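PDB 6RPP: cell division control protein from Pyrococcus abyssi, which is the CDC21-1 intein, a HINT-fold domain from an archaeal MCM helicase that probably excises itself by protein splicing. Local coordinates for residues 79-84 and 135-140; 51-56 and 150-155; 73-78 and 144-149; 87-92 and 121-126. The protein carries 2 engineered substitutions. One frame throughout, in Å; residues are numbered along the deposited sequence. Where two conformers were deposited one is given.

Contact 1. Residues 79-84 and 135-140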
loop_
_atom_site.group_PDB
_atom_site.type_symbol
_atom_site.label_atom_id
_atom_site.label_comp_id
_atom_site.label_asym_id
_atom_site.label_seq_id
_atom_site.Cartn_x
_atom_site.Cartn_y
_atom_site.Cartn_z
ATOM N N LYS A 79 9.050 11.993 8.449
ATOM C CA LYS A 79 8.610 11.012 9.440
ATOM C C LYS A 79 7.787 9.956 8.730
ATOM O O LYS A 79 7.120 10.243 7.737
ATOM C CB LYS A 79 7.746 11.639 10.603
ATOM C CG LYS A 79 8.513 12.743 11.307
ATOM C CD LYS A 79 7.843 13.291 12.540
ATOM C CE LYS A 79 8.888 13.844 13.528
ATOM N NZ LYS A 79 10.238 13.204 13.420
ATOM N N MET A 80 7.843 8.717 9.252
ATOM C CA MET A 80 7.019 7.604 8.787
ATOM C C MET A 80 6.294 6.967 9.971
ATOM O O MET A 80 6.549 7.293 11.122
ATOM C CB MET A 80 7.863 6.527 8.045
ATOM C CG MET A 80 8.636 6.977 6.776
ATOM S SD MET A 80 7.492 6.984 5.374
ATOM C CE MET A 80 7.282 5.190 5.089
ATOM N N MET A 81 5.322 6.078 9.672
ATOM C CA MET A 81 4.540 5.432 10.727
ATOM C C MET A 81 4.591 3.929 10.561
ATOM O O MET A 81 4.363 3.416 9.467
ATOM C CB MET A 81 3.054 5.870 10.733
ATOM C CG MET A 81 2.767 7.326 10.867
ATOM S SD MET A 81 2.938 7.645 12.593
ATOM C CE MET A 81 2.333 9.334 12.693
ATOM N N LEU A 82 4.808 3.223 11.658
ATOM C CA LEU A 82 4.663 1.774 11.684
ATOM C C LEU A 82 3.294 1.490 12.265
ATOM O O LEU A 82 3.003 1.897 13.392
ATOM C CB LEU A 82 5.778 1.125 12.522
ATOM C CG LEU A 82 5.531 -0.289 13.042
ATOM C CD1 LEU A 82 5.498 -1.250 11.855
ATOM C CD2 LEU A 82 6.609 -0.673 14.065
ATOM N N VAL A 83 2.483 0.743 11.532
ATOM C CA VAL A 83 1.121 0.422 11.946
ATOM C C VAL A 83 1.076 -1.054 12.241
ATOM O O VAL A 83 1.506 -1.856 11.405
ATOM C CB VAL A 83 0.115 0.788 10.860
ATOM C CG1 VAL A 83 -1.326 0.327 11.237
ATOM C CG2 VAL A 83 0.177 2.256 10.625
ATOM N N LYS A 84 0.641 -1.415 13.448
ATOM C CA LYS A 84 0.564 -2.812 13.853
ATOM C C LYS A 84 -0.864 -3.145 14.253
ATOM O O LYS A 84 -1.506 -2.348 14.956
ATOM C CB LYS A 84 1.504 -3.118 15.043
ATOM C CG LYS A 84 2.991 -2.880 14.768
ATOM C CD LYS A 84 3.795 -3.054 16.056
ATOM C CE LYS A 84 3.828 -4.497 16.494
ATOM N NZ LYS A 84 4.718 -4.633 17.726
ATOM N N ALA A 135 -3.511 -2.022 16.820
ATOM C CA ALA A 135 -2.913 -2.242 18.128
ATOM C C ALA A 135 -2.073 -1.054 18.576
ATOM O O ALA A 135 -2.203 -0.606 19.717
ATOM C CB ALA A 135 -2.052 -3.529 18.128
ATOM N N GLU A 136 -1.232 -0.526 17.695
ATOM C CA GLU A 136 -0.337 0.570 18.000
ATOM C C GLU A 136 0.068 1.220 16.690
ATOM O O GLU A 136 0.191 0.547 15.643
ATOM C CB GLU A 136 0.939 0.118 18.751
ATOM C CG GLU A 136 0.800 -0.579 20.080
ATOM C CD GLU A 136 0.921 -2.094 19.948
ATOM O OE1 GLU A 136 1.637 -2.561 19.025
ATOM O OE2 GLU A 136 0.298 -2.814 20.758
ATOM N N ILE A 137 0.322 2.517 16.760
ATOM C CA ILE A 137 0.925 3.263 15.665
ATOM C C ILE A 137 2.157 3.938 16.226
ATOM O O ILE A 137 2.057 4.643 17.240
ATOM C CB ILE A 137 -0.010 4.333 15.074
ATOM C CG1 ILE A 137 -1.352 3.713 14.659
ATOM C CG2 ILE A 137 0.709 5.085 13.909
ATOM C CD1 ILE A 137 -2.482 4.121 15.615
ATOM N N LEU A 138 3.296 3.760 15.567
ATOM C CA LEU A 138 4.569 4.282 16.088
ATOM C C LEU A 138 5.286 5.073 15.005
ATOM O O LEU A 138 5.620 4.511 13.946
ATOM C CB LEU A 138 5.475 3.143 16.565
ATOM C CG LEU A 138 6.838 3.576 17.117
ATOM C CD1 LEU A 138 6.702 4.743 18.113
ATOM C CD2 LEU A 138 7.542 2.395 17.775
ATOM N N GLU A 139 5.584 6.344 15.297
ATOM C CA GLU A 139 6.352 7.178 14.384
ATOM C C GLU A 139 7.833 6.809 14.405
ATOM O O GLU A 139 8.362 6.484 15.471
ATOM C CB GLU A 139 6.181 8.625 14.824
ATOM C CG GLU A 139 6.661 9.640 13.872
ATOM C CD GLU A 139 6.292 11.022 14.346
ATOM O OE1 GLU A 139 5.197 11.501 13.980
ATOM O OE2 GLU A 139 7.086 11.603 15.118
ATOM N N TYR A 140 8.504 6.831 13.241
ATOM C CA TYR A 140 9.947 6.688 13.226
ATOM C C TYR A 140 10.501 7.591 12.125
ATOM O O TYR A 140 9.759 8.088 11.273
ATOM C CB TYR A 140 10.323 5.188 13.039
ATOM C CG TYR A 140 9.972 4.659 11.659
ATOM C CD1 TYR A 140 8.680 4.254 11.340
ATOM C CD2 TYR A 140 10.932 4.634 10.640
ATOM C CE1 TYR A 140 8.338 3.784 10.048
ATOM C CE2 TYR A 140 10.619 4.173 9.338
ATOM C CZ TYR A 140 9.310 3.751 9.050
ATOM O OH TYR A 140 9.036 3.386 7.765
#

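Contact 2. Residues 51-56 and 150-155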
loop_
_atom_site.group_PDB
_atom_site.type_symbol
_atom_site.label_atom_id
_atom_site.label_comp_id
_atom_site.label_asym_id
_atom_site.label_seq_id
_atom_site.Cartn_x
_atom_site.Cartn_y
_atom_site.Cartn_z
ATOM N N ILE A 51 1.175 -5.849 -13.815
ATOM C CA ILE A 51 1.279 -6.967 -12.895
ATOM C C ILE A 51 -0.104 -7.262 -12.329
ATOM O O ILE A 51 -1.030 -6.462 -12.459
ATOM C CB ILE A 51 2.286 -6.685 -11.756
ATOM C CG1 ILE A 51 1.771 -5.560 -10.892
ATOM C CG2 ILE A 51 3.628 -6.285 -12.335
ATOM C CD1 ILE A 51 2.692 -5.279 -9.745
ATOM N N GLU A 52 -0.248 -8.454 -11.773
ATOM C CA GLU A 52 -1.519 -8.919 -11.233
ATOM C C GLU A 52 -1.401 -8.886 -9.709
ATOM O O GLU A 52 -0.473 -9.474 -9.146
ATOM C CB GLU A 52 -1.826 -10.324 -11.746
ATOM C CG GLU A 52 -3.171 -10.832 -11.324
ATOM C CD GLU A 52 -3.469 -12.181 -11.927
ATOM O OE1 GLU A 52 -4.477 -12.289 -12.656
ATOM O OE2 GLU A 52 -2.686 -13.123 -11.689
ATOM N N VAL A 53 -2.310 -8.170 -9.055
ATOM C CA VAL A 53 -2.301 -8.063 -7.595
ATOM C C VAL A 53 -3.627 -8.645 -7.145
ATOM O O VAL A 53 -4.450 -9.029 -7.996
ATOM C CB VAL A 53 -2.142 -6.622 -7.133
ATOM C CG1 VAL A 53 -0.728 -6.109 -7.524
ATOM C CG2 VAL A 53 -3.270 -5.784 -7.670
ATOM N N TYR A 54 -3.847 -8.679 -5.833
ATOM C CA TYR A 54 -5.149 -9.014 -5.266
ATOM C C TYR A 54 -5.735 -7.747 -4.659
ATOM O O TYR A 54 -5.040 -7.029 -3.933
ATOM C CB TYR A 54 -5.035 -10.103 -4.184
ATOM C CG TYR A 54 -4.775 -11.474 -4.771
ATOM C CD1 TYR A 54 -5.818 -12.208 -5.336
ATOM C CD2 TYR A 54 -3.498 -12.014 -4.784
ATOM C CE1 TYR A 54 -5.584 -13.437 -5.874
ATOM C CE2 TYR A 54 -3.263 -13.248 -5.307
ATOM C CZ TYR A 54 -4.311 -13.956 -5.847
ATOM O OH TYR A 54 -4.098 -15.192 -6.380
ATOM N N SER A 55 -7.015 -7.508 -4.952
ATOM C CA SER A 55 -7.716 -6.335 -4.457
ATOM C C SER A 55 -9.013 -6.701 -3.757
ATOM O O SER A 55 -9.721 -7.617 -4.169
ATOM C CB SER A 55 -7.985 -5.395 -5.567
ATOM O OG SER A 55 -6.758 -5.064 -6.210
ATOM N N LEU A 56 -9.319 -5.953 -2.708
ATOM C CA LEU A 56 -10.616 -6.065 -2.043
ATOM C C LEU A 56 -11.686 -5.224 -2.736
ATOM O O LEU A 56 -11.463 -4.060 -3.089
ATOM C CB LEU A 56 -10.478 -5.626 -0.594
ATOM C CG LEU A 56 -11.685 -5.736 0.332
ATOM C CD1 LEU A 56 -12.134 -7.173 0.497
ATOM C CD2 LEU A 56 -11.319 -5.105 1.669
ATOM N N LEU A 150 1.541 1.795 -5.924
ATOM C CA LEU A 150 1.095 1.251 -7.195
ATOM C C LEU A 150 -0.268 1.839 -7.494
ATOM O O LEU A 150 -1.001 2.204 -6.581
ATOM C CB LEU A 150 0.942 -0.264 -7.186
ATOM C CG LEU A 150 2.216 -1.003 -6.811
ATOM C CD1 LEU A 150 1.797 -2.431 -6.521
ATOM C CD2 LEU A 150 3.199 -0.920 -7.909
ATOM N N GLN A 151 -0.617 1.937 -8.766
ATOM C CA GLN A 151 -1.975 2.303 -9.154
ATOM C C GLN A 151 -2.765 1.068 -9.549
ATOM O O GLN A 151 -2.308 0.280 -10.375
ATOM C CB GLN A 151 -1.993 3.308 -10.292
ATOM C CG GLN A 151 -3.427 3.596 -10.750
ATOM C CD GLN A 151 -3.515 4.627 -11.830
ATOM O OE1 GLN A 151 -3.557 5.825 -11.553
ATOM N NE2 GLN A 151 -3.518 4.174 -13.085
ATOM N N VAL A 152 -3.967 0.908 -8.979
ATOM C CA VAL A 152 -4.822 -0.238 -9.293
ATOM C C VAL A 152 -6.174 0.277 -9.756
ATOM O O VAL A 152 -7.041 0.605 -8.929
ATOM C CB VAL A 152 -5.003 -1.192 -8.104
ATOM C CG1 VAL A 152 -5.838 -2.421 -8.546
ATOM C CG2 VAL A 152 -3.600 -1.671 -7.577
ATOM N N PRO A 153 -6.423 0.321 -11.056
ATOM C CA PRO A 153 -7.669 0.909 -11.533
ATOM C C PRO A 153 -8.867 0.187 -10.976
ATOM O O PRO A 153 -8.904 -1.044 -10.938
ATOM C CB PRO A 153 -7.590 0.744 -13.054
ATOM C CG PRO A 153 -6.081 0.855 -13.278
ATOM C CD PRO A 153 -5.457 0.110 -12.145
ATOM N N GLY A 154 -9.874 0.985 -10.623
ATOM C CA GLY A 154 -11.141 0.519 -10.110
ATOM C C GLY A 154 -11.030 0.432 -8.606
ATOM O O GLY A 154 -11.612 1.249 -7.874
ATOM N N TYR A 155 -10.142 -0.445 -8.157
ATOM C CA TYR A 155 -10.142 -0.908 -6.784
ATOM C C TYR A 155 -9.401 0.031 -5.844
ATOM O O TYR A 155 -9.748 0.115 -4.664
ATOM C CB TYR A 155 -9.430 -2.252 -6.699
ATOM C CG TYR A 155 -10.212 -3.356 -7.362
ATOM C CD1 TYR A 155 -11.211 -3.997 -6.654
ATOM C CD2 TYR A 155 -9.937 -3.748 -8.673
ATOM C CE1 TYR A 155 -11.939 -5.006 -7.204
ATOM C CE2 TYR A 155 -10.716 -4.748 -9.268
ATOM C CZ TYR A 155 -11.668 -5.380 -8.494
ATOM O OH TYR A 155 -12.384 -6.406 -9.061
#

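Contact 3. Residues 73-78 and 144-149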
loop_
_atom_site.group_PDB
_atom_site.type_symbol
_atom_site.label_atom_id
_atom_site.label_comp_id
_atom_site.label_asym_id
_atom_site.label_seq_id
_atom_site.Cartn_x
_atom_site.Cartn_y
_atom_site.Cartn_z
ATOM N N LYS A 73 7.446 6.091 -7.368
ATOM C CA LYS A 73 8.584 6.223 -6.458
ATOM C C LYS A 73 8.624 7.667 -6.003
ATOM O O LYS A 73 8.763 8.552 -6.841
ATOM C CB LYS A 73 9.889 5.894 -7.183
ATOM C CG LYS A 73 11.225 6.224 -6.443
ATOM C CD LYS A 73 12.406 5.949 -7.302
ATOM C CE LYS A 73 13.814 6.109 -6.554
ATOM N NZ LYS A 73 14.838 5.586 -7.374
ATOM N N ARG A 74 8.555 7.912 -4.695
ATOM C CA ARG A 74 8.453 9.273 -4.204
ATOM C C ARG A 74 9.460 9.502 -3.089
ATOM O O ARG A 74 9.828 8.581 -2.359
ATOM C CB ARG A 74 7.024 9.623 -3.694
ATOM C CG ARG A 74 5.945 9.528 -4.788
ATOM C CD ARG A 74 4.739 10.415 -4.462
ATOM N NE ARG A 74 3.507 9.929 -5.093
ATOM C CZ ARG A 74 2.901 10.531 -6.108
ATOM N NH1 ARG A 74 3.398 11.656 -6.602
ATOM N NH2 ARG A 74 1.792 10.015 -6.623
ATOM N N THR A 75 9.868 10.759 -2.930
ATOM C CA THR A 75 10.717 11.102 -1.804
ATOM C C THR A 75 10.021 10.771 -0.480
ATOM O O THR A 75 8.858 11.134 -0.251
ATOM C CB THR A 75 11.078 12.594 -1.864
ATOM O OG1 THR A 75 11.698 12.866 -3.126
ATOM C CG2 THR A 75 12.035 13.000 -0.767
ATOM N N ALA A 76 10.750 10.127 0.403
ATOM C CA ALA A 76 10.185 9.836 1.709
ATOM C C ALA A 76 9.935 11.136 2.483
ATOM O O ALA A 76 10.739 12.093 2.431
ATOM C CB ALA A 76 11.126 8.931 2.495
ATOM N N PRO A 77 8.848 11.206 3.240
ATOM C CA PRO A 77 8.675 12.325 4.176
ATOM C C PRO A 77 9.673 12.293 5.354
ATOM O O PRO A 77 10.452 11.329 5.507
ATOM C CB PRO A 77 7.225 12.147 4.637
ATOM C CG PRO A 77 6.964 10.679 4.544
ATOM C CD PRO A 77 7.712 10.238 3.267
ATOM N N LYS A 78 9.665 13.356 6.162
ATOM C CA LYS A 78 10.622 13.439 7.240
ATOM C C LYS A 78 10.322 12.413 8.320
ATOM O O LYS A 78 11.244 12.003 9.050
ATOM C CB LYS A 78 10.614 14.865 7.797
ATOM C CG LYS A 78 11.135 15.941 6.826
ATOM C CD LYS A 78 12.605 15.711 6.474
ATOM C CE LYS A 78 13.287 16.984 5.933
ATOM N NZ LYS A 78 14.746 16.742 5.598
ATOM N N ASP A 144 15.554 4.835 4.823
ATOM C CA ASP A 144 15.438 4.731 3.370
ATOM C C ASP A 144 14.733 5.982 2.857
ATOM O O ASP A 144 13.630 6.304 3.341
ATOM C CB ASP A 144 14.626 3.462 3.051
ATOM C CG ASP A 144 14.502 3.178 1.603
ATOM O OD1 ASP A 144 14.740 4.037 0.728
ATOM O OD2 ASP A 144 14.051 2.024 1.349
ATOM N N PRO A 145 15.325 6.738 1.969
ATOM C CA PRO A 145 14.758 8.050 1.604
ATOM C C PRO A 145 13.745 7.985 0.462
ATOM O O PRO A 145 13.357 9.045 -0.052
ATOM C CB PRO A 145 15.997 8.847 1.209
ATOM C CG PRO A 145 16.836 7.811 0.517
ATOM C CD PRO A 145 16.696 6.564 1.418
ATOM N N TRP A 146 13.226 6.785 0.164
ATOM C CA TRP A 146 12.218 6.641 -0.865
ATOM C C TRP A 146 11.037 5.866 -0.339
ATOM O O TRP A 146 11.188 5.018 0.536
ATOM C CB TRP A 146 12.773 5.908 -2.079
ATOM C CG TRP A 146 13.918 6.602 -2.689
ATOM C CD1 TRP A 146 15.251 6.245 -2.574
ATOM C CD2 TRP A 146 13.883 7.736 -3.551
ATOM N NE1 TRP A 146 16.023 7.118 -3.254
ATOM C CE2 TRP A 146 15.225 8.057 -3.863
ATOM C CE3 TRP A 146 12.858 8.552 -4.059
ATOM C CZ2 TRP A 146 15.576 9.114 -4.739
ATOM C CZ3 TRP A 146 13.193 9.604 -4.897
ATOM C CH2 TRP A 146 14.541 9.886 -5.216
ATOM N N VAL A 147 9.857 6.173 -0.871
ATOM C CA VAL A 147 8.648 5.389 -0.598
ATOM C C VAL A 147 7.942 5.053 -1.917
ATOM O O VAL A 147 8.217 5.655 -2.964
ATOM C CB VAL A 147 7.681 6.122 0.341
ATOM C CG1 VAL A 147 8.354 6.217 1.751
ATOM C CG2 VAL A 147 7.419 7.526 -0.125
ATOM N N TYR A 148 6.959 4.125 -1.839
ATOM C CA TYR A 148 6.511 3.461 -3.074
ATOM C C TYR A 148 5.000 3.283 -3.100
ATOM O O TYR A 148 4.348 3.122 -2.073
ATOM C CB TYR A 148 7.164 2.099 -3.169
ATOM C CG TYR A 148 8.681 2.219 -3.269
ATOM C CD1 TYR A 148 9.262 2.450 -4.490
ATOM C CD2 TYR A 148 9.509 2.158 -2.123
ATOM C CE1 TYR A 148 10.614 2.591 -4.592
ATOM C CE2 TYR A 148 10.905 2.293 -2.221
ATOM C CZ TYR A 148 11.424 2.519 -3.478
ATOM O OH TYR A 148 12.794 2.670 -3.547
ATOM N N ASP A 149 4.447 3.202 -4.296
ATOM C CA ASP A 149 3.012 2.953 -4.397
ATOM C C ASP A 149 2.754 2.331 -5.757
ATOM O O ASP A 149 3.618 2.339 -6.630
ATOM C CB ASP A 149 2.235 4.263 -4.242
ATOM C CG ASP A 149 0.741 4.062 -4.061
ATOM O OD1 ASP A 149 0.356 2.972 -3.560
ATOM O OD2 ASP A 149 0.019 5.016 -4.430
HETATM O O HOH W 1 1.119 7.598 -4.329
#

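Contact 4. Residues 87-92 and 121-126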
loop_
_atom_site.group_PDB
_atom_site.type_symbol
_atom_site.label_atom_id
_atom_site.label_comp_id
_atom_site.label_asym_id
_atom_site.label_seq_id
_atom_site.Cartn_x
_atom_site.Cartn_y
_atom_site.Cartn_z
ATOM N N GLY A 87 -4.370 -8.593 14.960
ATOM C CA GLY A 87 -4.295 -9.824 14.217
ATOM C C GLY A 87 -2.948 -10.109 13.625
ATOM O O GLY A 87 -2.801 -11.092 12.882
ATOM N N GLY A 88 -1.966 -9.291 13.939
ATOM C CA GLY A 88 -0.588 -9.601 13.677
ATOM C C GLY A 88 0.040 -8.927 12.487
ATOM O O GLY A 88 1.203 -9.244 12.189
ATOM N N LYS A 89 -0.646 -7.990 11.823
ATOM C CA LYS A 89 -0.150 -7.413 10.583
ATOM C C LYS A 89 0.683 -6.181 10.901
ATOM O O LYS A 89 0.422 -5.498 11.903
ATOM C CB LYS A 89 -1.322 -7.063 9.651
ATOM C CG LYS A 89 -2.264 -8.253 9.379
ATOM C CD LYS A 89 -1.484 -9.471 8.908
ATOM C CE LYS A 89 -2.413 -10.566 8.319
ATOM N NZ LYS A 89 -3.274 -11.251 9.337
ATOM N N ARG A 90 1.738 -5.926 10.110
ATOM C CA ARG A 90 2.624 -4.785 10.363
ATOM C C ARG A 90 2.920 -4.119 9.022
ATOM O O ARG A 90 3.188 -4.829 8.035
ATOM C CB ARG A 90 3.943 -5.248 10.970
ATOM C CG ARG A 90 3.855 -5.920 12.345
ATOM C CD ARG A 90 5.191 -6.587 12.667
ATOM N NE ARG A 90 5.773 -6.104 13.922
ATOM C CZ ARG A 90 6.739 -5.191 13.997
ATOM N NH1 ARG A 90 7.243 -4.652 12.887
ATOM N NH2 ARG A 90 7.207 -4.819 15.186
ATOM N N ILE A 91 2.894 -2.782 8.953
ATOM C CA ILE A 91 3.269 -2.131 7.691
ATOM C C ILE A 91 3.841 -0.758 8.045
ATOM O O ILE A 91 3.401 -0.113 9.004
ATOM C CB ILE A 91 2.049 -2.038 6.735
ATOM C CG1 ILE A 91 2.499 -1.553 5.331
ATOM C CG2 ILE A 91 0.939 -1.134 7.355
ATOM C CD1 ILE A 91 1.432 -1.711 4.289
ATOM N N ARG A 92 4.784 -0.273 7.233
ATOM C CA ARG A 92 5.406 1.035 7.429
ATOM C C ARG A 92 4.970 1.928 6.291
ATOM O O ARG A 92 5.160 1.555 5.106
ATOM C CB ARG A 92 6.939 0.896 7.498
ATOM C CG ARG A 92 7.418 0.063 8.706
ATOM C CD ARG A 92 8.875 0.009 8.848
ATOM N NE ARG A 92 9.292 -0.838 9.968
ATOM C CZ ARG A 92 9.513 -0.430 11.216
ATOM N NH1 ARG A 92 9.406 0.854 11.545
ATOM N NH2 ARG A 92 9.889 -1.322 12.135
ATOM N N ILE A 121 -9.149 -2.160 10.480
ATOM C CA ILE A 121 -8.696 -1.976 9.107
ATOM C C ILE A 121 -8.822 -3.308 8.384
ATOM O O ILE A 121 -8.922 -4.373 8.992
ATOM C CB ILE A 121 -7.246 -1.424 8.975
ATOM C CG1 ILE A 121 -6.218 -2.347 9.623
ATOM C CG2 ILE A 121 -7.199 -0.002 9.621
ATOM C CD1 ILE A 121 -4.796 -2.066 9.168
ATOM N N ALA A 122 -8.783 -3.242 7.063
ATOM C CA ALA A 122 -9.072 -4.403 6.243
ATOM C C ALA A 122 -7.826 -5.266 6.024
ATOM O O ALA A 122 -6.790 -4.764 5.594
ATOM C CB ALA A 122 -9.623 -3.924 4.897
ATOM N N THR A 123 -7.924 -6.546 6.362
ATOM C CA THR A 123 -6.766 -7.442 6.336
ATOM C C THR A 123 -7.206 -8.794 5.802
ATOM O O THR A 123 -8.394 -9.047 5.564
ATOM C CB THR A 123 -6.167 -7.652 7.736
ATOM O OG1 THR A 123 -7.067 -8.447 8.559
ATOM C CG2 THR A 123 -5.864 -6.333 8.433
ATOM N N ILE A 124 -6.243 -9.686 5.622
ATOM C CA ILE A 124 -6.538 -11.102 5.414
ATOM C C ILE A 124 -6.084 -11.894 6.636
ATOM O O ILE A 124 -5.043 -11.588 7.250
ATOM C CB ILE A 124 -5.824 -11.560 4.126
ATOM C CG1 ILE A 124 -6.548 -12.783 3.583
ATOM C CG2 ILE A 124 -4.300 -11.794 4.316
ATOM C CD1 ILE A 124 -7.674 -12.355 2.628
ATOM N N GLU A 125 -6.872 -12.889 7.011
ATOM C CA GLU A 125 -6.473 -13.836 8.059
ATOM C C GLU A 125 -6.572 -15.225 7.444
ATOM O O GLU A 125 -7.653 -15.696 7.135
ATOM C CB GLU A 125 -7.331 -13.689 9.343
ATOM C CG GLU A 125 -6.810 -12.517 10.236
ATOM C CD GLU A 125 -7.747 -12.072 11.356
ATOM O OE1 GLU A 125 -8.626 -12.885 11.717
ATOM O OE2 GLU A 125 -7.605 -10.913 11.884
ATOM N N GLY A 126 -5.437 -15.863 7.229
ATOM C CA GLY A 126 -5.410 -17.074 6.418
ATOM C C GLY A 126 -5.851 -16.754 4.994
ATOM O O GLY A 126 -5.074 -16.149 4.249
HETATM O O HOH W 2 -5.409 -9.650 10.401
#

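Contact 1. Residues 79-84 and 135-140
The Tyr-140 ring lies alongside Met-80, over whose backbone it is folded by a first torsion (chi1 69°) that places CG between the backbone N and the carbonyl carbon. Met-80 CB sits over one face, 3.3 Å from Tyr-140 CZ, while Leu-82 N lies at the ring edge, in its plane. An alanine in place of Tyr-140 takes away the cation-pi partner of Arg-92 and would probably leave Met-80 CB less covered. On the opposite sheet face Met-81, bent at chi2, crosses Ile-137 obliquely and brings SD to 3.6 Å from Ile-137 CG2. These faces belong to two antiparallel strands of the HINT domain, inclined at 159°, in which Met-80, Leu-82 and Lys-84 form the hydrogen-bonded pairs with Tyr-140, Leu-138 and Glu-136. The bond from Leu-82 N to Leu-138 O measures 2.7 Å and is nearly straight at the hydrogen (178°). The register slips at Lys-84, whose carbonyl O receives Ala-135 N at 2.8 Å and Glu-136 N more weakly at 3.3 Å, a classic beta bulge. At the bulge itself, Lys-84 NZ and Glu-136 OE1 make a long salt bridge of 3.9 Å. The other end carries its counterpart: Lys-79 crosses Glu-139 obliquely, its CD 3.2 Å from Glu-139 OE2, and its NZ forms a second long salt bridge with that same oxygen.

Contact 2. Residues 51-56 and 150-155
Aromatic contact dominates the C-terminal half of this contact, where Ser-55 CB lies over one face of the Tyr-155 ring. Its distance to the Tyr-155 ring centroid is 3.9 Å, at 29° off the normal, which identifies a CH-pi contact displaced toward the CG side: Ser-55 CB is 3.5 Å from Tyr-155 CG. Near the plane of the same ring, Leu-56 O approaches Tyr-155 CD1 at 3.6 Å. A serine in place of Tyr-155 removes the ring and its weak hydrogen bond to Arg-64, and would probably leave Ser-55 CB and this end of the contact less well packed.

Apolar contacts continue along the strand. Val-53 and Val-152 meet tip to tip, CG2 of Val-53 lying 4.1 Å from CG2 of Val-152, and Ile-51 CD1 stands 4.4 Å from Leu-150 CD1. The other Val-152 branch, CG1, anti to the backbone N (chi1 -176°), reaches Ser-55 OG at 3.6 Å. Phe-158 touches Val-53, Leu-150 and Val-152, so all three share one hydrophobic cluster of the HINT domain.

Polar links are indirect. Ser-55 OG is hydrogen-bonded to Asn-157 O, and the Asn-157 side chain joins the two segments by accepting from Leu-56 N and donating to Tyr-155 O.

With backbones too far apart to pair (Ser-55 CA to Tyr-155 CA 6.4 Å), cohesion here rests on aliphatic and aromatic surfaces; the chemistry is that of a core, with Ser-55 OG, Leu-56 N and Tyr-155 O all bonded to one neighbouring asparagine.

Contact 3. Residues 73-78 and 144-149
Two antiparallel strands of the HINT domain's four-stranded sheet meet here, 73-75 against 146-149, the latter at the sheet's margin; their axes are inclined at 143°.

Backbone hydrogen bonding sets the register. Arg-74 and Val-147 form the hydrogen-bonded pair, with Arg-74 N to Val-147 O at 2.9 Å and Val-147 N to Arg-74 O at 2.8 Å. Past the strand end, Ala-76 N reaches Pro-145 O at 2.9 Å, from 54° out of the carbonyl plane, so the pairing extends into the connecting loops, with the donor above that plane and not on a lone pair. Trp-146 N donates to Asp-144 OD1 at 3.2 Å, closing an Asx turn just where this strand starts.

Cation-pi and CH-pi contacts carry the largest side chains. Lys-73, fully extended with CG anti to the backbone N (chi1 169°), crosses the indole obliquely and lays CE over its face, 3.5 Å from the centroid of the Trp-146 six-membered ring. Lys-73 NZ follows at 4.5 Å from that centroid, and it also forms a salt bridge with Glu-26 of helix 21-35. Tyr-148 OH is hydrogen-bonded to the same carboxylate, so Glu-26 ties the helix to both strands.

Apolar contact lies on the Val-147 side, where CG1 meets Ala-76 CB at 4.0 Å and Pro-77 CD nearby.

Arg-74 and Asp-149 are linked through a water, which accepts a weak bond from Arg-74 NH2 and donates to Asp-149 OD2 at 2.8 Å.

Contact 4. Residues 87-92 and 121-126
The backbones of 87-92 and 121-126 run well apart, with CA atoms 7.7 Å from each other at Gly-87 and Glu-125 and 7.9 Å at Lys-89 and Thr-123; the two segments are therefore not paired as strands. Gly-87 CA comes to 4.2 Å from Glu-125 OE2, and a beta carbon built on Gly-87 would run into that oxygen in the conformer of Glu-125 given.

Lys-89 spans the gap. Its chain, bent at chi2 (-52°) and chi4 (-70°), passes Thr-123 CG2 obliquely and delivers NZ to Ile-124 O at 2.8 Å. The donor sits in the carbonyl plane with a C=O...N angle of 160°, a well-directed bond to the backbone. One water joins the rest: it accepts from Lys-89 NZ at 2.9 Å and donates to Thr-123 OG1 at 2.8 Å and to Glu-125 OE2 at 2.9 Å. Thr-123 OG1 is hydrogen-bonded as well to Ser-130 O of strand 128-140.

Lys-89 NZ and Glu-125 OE2 stay 5.0 Å apart, so the two charges make no direct contact and are bridged by the water; the nearby carboxylate and carbonyl would probably favour the charged ammonium form at this surface site.

How the contacts relate
Contacts 1 and 4 share one antiparallel sheet: strand 80-85 lies between strands 90-93 and 128-140, and 128-140 also borders 120-125. Val-83 N to Ile-91 O (2.8 Å) probably bonds the two contacts, whose centres are about 14 Å apart. Contacts 2 and 3 use the other sheet, both through strand 146-151, on opposite sides of the chain's centre, their centres about 20 Å apart. The sheets meet where Met-80 CE packs on Val-147 CG1 and where Leu-56 CD2 meets Ala-122 CB. Along the chain, contact 2 encloses contact 3, which encloses contact 1 and then contact 4, so successive closures bring the chain's distant parts together in a compact HINT domain.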